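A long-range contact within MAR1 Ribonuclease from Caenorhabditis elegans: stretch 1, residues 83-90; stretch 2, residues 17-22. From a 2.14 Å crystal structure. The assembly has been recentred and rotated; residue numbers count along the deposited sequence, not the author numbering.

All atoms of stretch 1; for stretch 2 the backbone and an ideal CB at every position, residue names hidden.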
ATOM      1  N   ASP A  83      18.947  15.619 -25.113  1.00 22.77           N
ATOM      2  CA  ASP A  83      17.628  15.500 -25.725  1.00 23.04           C
ATOM      3  C   ASP A  83      17.329  14.040 -26.073  1.00 22.95           C
ATOM      4  O   ASP A  83      18.244  13.234 -26.251  1.00 22.91           O
ATOM      5  CB  ASP A  83      17.494  16.409 -26.955  1.00 23.23           C
ATOM      6  CG  ASP A  83      18.412  16.002 -28.097  1.00 24.04           C
ATOM      7  OD1 ASP A  83      19.644  15.969 -27.902  1.00 24.12           O
ATOM      8  OD2 ASP A  83      17.892  15.731 -29.200  1.00 25.80           O
ATOM      9  N   LYS A  84      16.044  13.709 -26.156  1.00 22.81           N
ATOM     10  CA  LYS A  84      15.609  12.344 -26.436  1.00 22.77           C
ATOM     11  C   LYS A  84      14.176  12.310 -26.956  1.00 23.01           C
ATOM     12  O   LYS A  84      13.410  13.261 -26.767  1.00 22.96           O
ATOM     13  CB  LYS A  84      15.730  11.460 -25.180  1.00 22.84           C
ATOM     14  CG  LYS A  84      14.915  11.941 -23.972  1.00 22.51           C
ATOM     15  CD  LYS A  84      14.894  10.897 -22.863  1.00 22.48           C
ATOM     16  CE  LYS A  84      14.010  11.319 -21.684  1.00 21.44           C
ATOM     17  NZ  LYS A  84      12.568  11.447 -22.048  1.00 21.33           N
ATOM     18  N   THR A  85      13.828  11.200 -27.604  1.00 23.14           N
ATOM     19  CA  THR A  85      12.454  10.914 -28.001  1.00 23.28           C
ATOM     20  C   THR A  85      11.936   9.682 -27.262  1.00 23.37           C
ATOM     21  O   THR A  85      10.729   9.534 -27.055  1.00 23.41           O
ATOM     22  CB  THR A  85      12.332  10.699 -29.519  1.00 23.44           C
ATOM     23  OG1 THR A  85      13.378   9.825 -29.961  1.00 23.40           O
ATOM     24  CG2 THR A  85      12.435  12.031 -30.262  1.00 23.17           C
ATOM     25  N   LYS A  86      12.859   8.802 -26.872  1.00 23.41           N
ATOM     26  CA  LYS A  86      12.560   7.691 -25.973  1.00 23.49           C
ATOM     27  C   LYS A  86      12.110   8.242 -24.627  1.00 23.05           C
ATOM     28  O   LYS A  86      12.631   9.253 -24.168  1.00 23.00           O
ATOM     29  CB  LYS A  86      13.801   6.820 -25.777  1.00 23.62           C
ATOM     30  CG  LYS A  86      13.805   5.515 -26.564  1.00 24.36           C
ATOM     31  CD  LYS A  86      14.921   4.573 -26.078  1.00 24.57           C
ATOM     32  CE  LYS A  86      14.858   4.312 -24.562  1.00 25.58           C
ATOM     33  NZ  LYS A  86      13.756   3.383 -24.163  1.00 25.55           N
ATOM     34  N   PHE A  87      11.144   7.584 -23.994  1.00 22.77           N
ATOM     35  CA  PHE A  87      10.593   8.098 -22.740  1.00 22.41           C
ATOM     36  C   PHE A  87      11.563   7.941 -21.571  1.00 22.38           C
ATOM     37  O   PHE A  87      11.633   8.809 -20.697  1.00 22.48           O
ATOM     38  CB  PHE A  87       9.224   7.476 -22.437  1.00 22.28           C
ATOM     39  CG  PHE A  87       8.161   7.824 -23.456  1.00 21.99           C
ATOM     40  CD1 PHE A  87       8.144   9.074 -24.074  1.00 21.08           C
ATOM     41  CD2 PHE A  87       7.169   6.906 -23.785  1.00 21.58           C
ATOM     42  CE1 PHE A  87       7.165   9.398 -25.010  1.00 21.51           C
ATOM     43  CE2 PHE A  87       6.184   7.224 -24.718  1.00 21.75           C
ATOM     44  CZ  PHE A  87       6.184   8.473 -25.330  1.00 21.65           C
ATOM     45  N   SER A  88      12.331   6.856 -21.578  1.00 22.05           N
ATOM     46  CA  SER A  88      13.326   6.627 -20.532  1.00 21.95           C
ATOM     47  C   SER A  88      14.550   7.534 -20.658  1.00 21.80           C
ATOM     48  O   SER A  88      15.043   7.779 -21.761  1.00 21.80           O
ATOM     49  CB  SER A  88      13.775   5.169 -20.521  1.00 21.73           C
ATOM     50  OG  SER A  88      14.806   4.983 -19.566  1.00 21.88           O
ATOM     51  N   MET A  89      15.041   8.002 -19.510  1.00 21.53           N
ATOM     52  CA  MET A  89      16.277   8.781 -19.423  1.00 21.27           C
ATOM     53  C   MET A  89      17.521   7.935 -19.671  1.00 21.70           C
ATOM     54  O   MET A  89      18.607   8.474 -19.880  1.00 21.81           O
ATOM     55  CB  MET A  89      16.413   9.416 -18.041  1.00 21.05           C
ATOM     56  CG  MET A  89      15.409  10.491 -17.731  1.00 20.27           C
ATOM     57  SD  MET A  89      15.731  11.241 -16.125  1.00 19.83           S
ATOM     58  CE  MET A  89      17.179  12.246 -16.481  1.00 18.46           C
ATOM     59  N   CYS A  90      17.364   6.615 -19.611  1.00 22.13           N
ATOM     60  CA  CYS A  90      18.487   5.702 -19.780  1.00 22.50           C
ATOM     61  C   CYS A  90      18.850   5.559 -21.252  1.00 22.85           C
ATOM     62  O   CYS A  90      18.471   4.597 -21.927  1.00 22.79           O
ATOM     63  CB  CYS A  90      18.208   4.359 -19.107  1.00 22.34           C
ATOM     64  SG  CYS A  90      18.183   4.498 -17.306  1.00 23.19           S
ATOM     65  N   UNK A  17      21.678  12.736  -9.366  1.00 19.77           N
ATOM     66  CA  UNK A  17      20.362  13.342  -9.513  1.00 18.74           C
ATOM     67  C   UNK A  17      19.944  13.352 -10.976  1.00 18.36           C
ATOM     68  O   UNK A  17      20.629  13.915 -11.829  1.00 18.09           O
ATOM     69  CB  UNK A  17      20.356  14.763  -8.947  1.00 18.74           C
ATOM     70  N   UNK A  18      18.814  12.715 -11.253  1.00 17.90           N
ATOM     71  CA  UNK A  18      18.239  12.712 -12.588  1.00 17.93           C
ATOM     72  C   UNK A  18      17.032  13.653 -12.626  1.00 17.62           C
ATOM     73  O   UNK A  18      16.074  13.484 -11.867  1.00 17.30           O
ATOM     74  CB  UNK A  18      17.838  11.295 -13.003  1.00 17.93           C
ATOM     75  N   UNK A  19      17.101  14.654 -13.500  1.00 17.61           N
ATOM     76  CA  UNK A  19      16.007  15.608 -13.703  1.00 17.68           C
ATOM     77  C   UNK A  19      15.373  15.309 -15.057  1.00 17.95           C
ATOM     78  O   UNK A  19      15.968  15.602 -16.102  1.00 17.84           O
ATOM     79  CB  UNK A  19      16.501  17.054 -13.632  1.00 17.68           C
ATOM     80  N   UNK A  20      14.177  14.727 -15.063  1.00 18.42           N
ATOM     81  CA  UNK A  20      13.600  14.350 -16.356  1.00 18.95           C
ATOM     82  C   UNK A  20      12.461  15.217 -16.869  1.00 18.60           C
ATOM     83  O   UNK A  20      11.402  15.354 -16.236  1.00 18.28           O
ATOM     84  CB  UNK A  20      13.096  12.908 -16.267  1.00 18.95           C
ATOM     85  N   UNK A  21      12.750  15.850 -18.001  1.00 18.23           N
ATOM     86  CA  UNK A  21      11.746  16.432 -18.877  1.00 18.02           C
ATOM     87  C   UNK A  21      10.892  17.532 -18.236  1.00 18.10           C
ATOM     88  O   UNK A  21       9.737  17.729 -18.613  1.00 18.11           O
ATOM     89  CB  UNK A  21      10.827  15.319 -19.385  1.00 18.02           C
ATOM     90  N   UNK A  22      11.475  18.261 -17.287  1.00 17.97           N
ATOM     91  CA  UNK A  22      10.792  19.393 -16.668  1.00 18.20           C
ATOM     92  C   UNK A  22      10.896  20.636 -17.552  1.00 18.43           C
ATOM     93  O   UNK A  22      11.650  21.572 -17.266  1.00 18.38           O
ATOM     94  CB  UNK A  22      11.376  19.677 -15.283  1.00 18.20           C
TER

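Position 17 lies in the strand that runs through position 20, and its ideal CB has nothing of stretch 1 within 5.5 Å. The deposited residue is Leu17, which makes no contact with stretch 1.

At position 18 the CA-to-CB bond points toward stretch 1, and the ideal CB lies 3.7 Å from CE of Met89. What stretch 1 offers here is the end of a thioether side chain, with no charge close by. Phi and psi of -105° and 121° suit beta-branched and aromatic residues, so valine, isoleucine, leucine, methionine or an aromatic would all be reasonable. The residue is Phe18, with chi1 at -88° (m). Its CD2 packs 3.5 Å from Met89 CE, and the sulfur of Met89 lies 4.9 Å from the centroid of the Phe18 ring, an oblique sulfur-aromatic approach.

Position 19 turns its CA-to-CB bond away, as the alternation of a strand requires, and stretch 1 says little about its side chain. Its backbone does take part, however: O of residue 19 is 3.6 Å from Met89 CE, a contact available to any residue. The residue is Val19.

Position 20 points toward stretch 1 again, in register with Met89, the two CA atoms being 6.9 Å apart. The ideal CB is 3.1 Å from Met89 SD, a tight spacing that any residue but glycine would share, so it does not choose among side chains; what follows the CB has to lead away from the sulfur. The residue is Cys20, bonded covalently to a group elsewhere in the structure. Its modelled CB is 2.9 Å from Met89 SD, too close to be read as a favourable contact.

At position 21 the strand has ended, and phi and psi of 61° and 30° place the backbone in the left-handed region, where glycine, asparagine and aspartate are most at ease. CA-to-CB points toward stretch 1, and the ideal CB is 5.0 Å from NZ of Lys84. That ammonium group already donates to the carbonyl oxygens of Lys86 and Phe87, at 3.1 Å from NZ to each O, yet its positive charge still favours an acidic partner; aspartate meets both demands, and asparagine could supply an acceptor. The residue is Asp21: its OD2 receives a hydrogen bond from Lys84 NZ at 2.6 Å, forming a salt bridge, while OD1 is hydrogen-bonded elsewhere in the structure.

Position 22 is beyond reach of stretch 1, which leaves its identity open; it is Leu22.

Stretch 2 (17-22) LFVCDL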
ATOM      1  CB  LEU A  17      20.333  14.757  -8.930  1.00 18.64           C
ATOM      2  CG  LEU A  17      19.043  15.573  -9.123  1.00 18.39           C
ATOM      3  CD1 LEU A  17      17.832  14.979  -8.372  1.00 17.48           C
ATOM      4  CD2 LEU A  17      19.277  17.014  -8.707  1.00 18.27           C
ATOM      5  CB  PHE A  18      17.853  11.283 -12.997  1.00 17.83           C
ATOM      6  CG  PHE A  18      18.971  10.499 -13.657  1.00 18.63           C
ATOM      7  CD1 PHE A  18      20.292  10.612 -13.219  1.00 18.75           C
ATOM      8  CD2 PHE A  18      18.690   9.619 -14.702  1.00 18.73           C
ATOM      9  CE1 PHE A  18      21.315   9.878 -13.828  1.00 19.49           C
ATOM     10  CE2 PHE A  18      19.706   8.883 -15.319  1.00 19.38           C
ATOM     11  CZ  PHE A  18      21.019   9.016 -14.882  1.00 18.89           C
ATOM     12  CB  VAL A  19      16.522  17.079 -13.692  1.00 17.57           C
ATOM     13  CG1 VAL A  19      15.371  18.068 -13.874  1.00 17.06           C
ATOM     14  CG2 VAL A  19      17.314  17.382 -12.416  1.00 17.19           C
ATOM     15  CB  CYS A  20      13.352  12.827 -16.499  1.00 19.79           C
ATOM     16  SG  CYS A  20      11.687  12.171 -16.621  1.00 21.51           S
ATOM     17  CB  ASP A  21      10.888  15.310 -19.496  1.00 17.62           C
ATOM     18  CG  ASP A  21      11.726  14.292 -20.278  1.00 17.32           C
ATOM     19  OD1 ASP A  21      12.946  14.513 -20.448  1.00 17.15           O
ATOM     20  OD2 ASP A  21      11.174  13.262 -20.720  1.00 16.79           O
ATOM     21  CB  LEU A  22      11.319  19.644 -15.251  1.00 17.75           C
ATOM     22  CG  LEU A  22      10.754  18.700 -14.183  1.00 17.41           C
ATOM     23  CD1 LEU A  22      11.524  18.822 -12.878  1.00 17.53           C
ATOM     24  CD2 LEU A  22       9.270  18.941 -13.951  1.00 17.11           C
TER
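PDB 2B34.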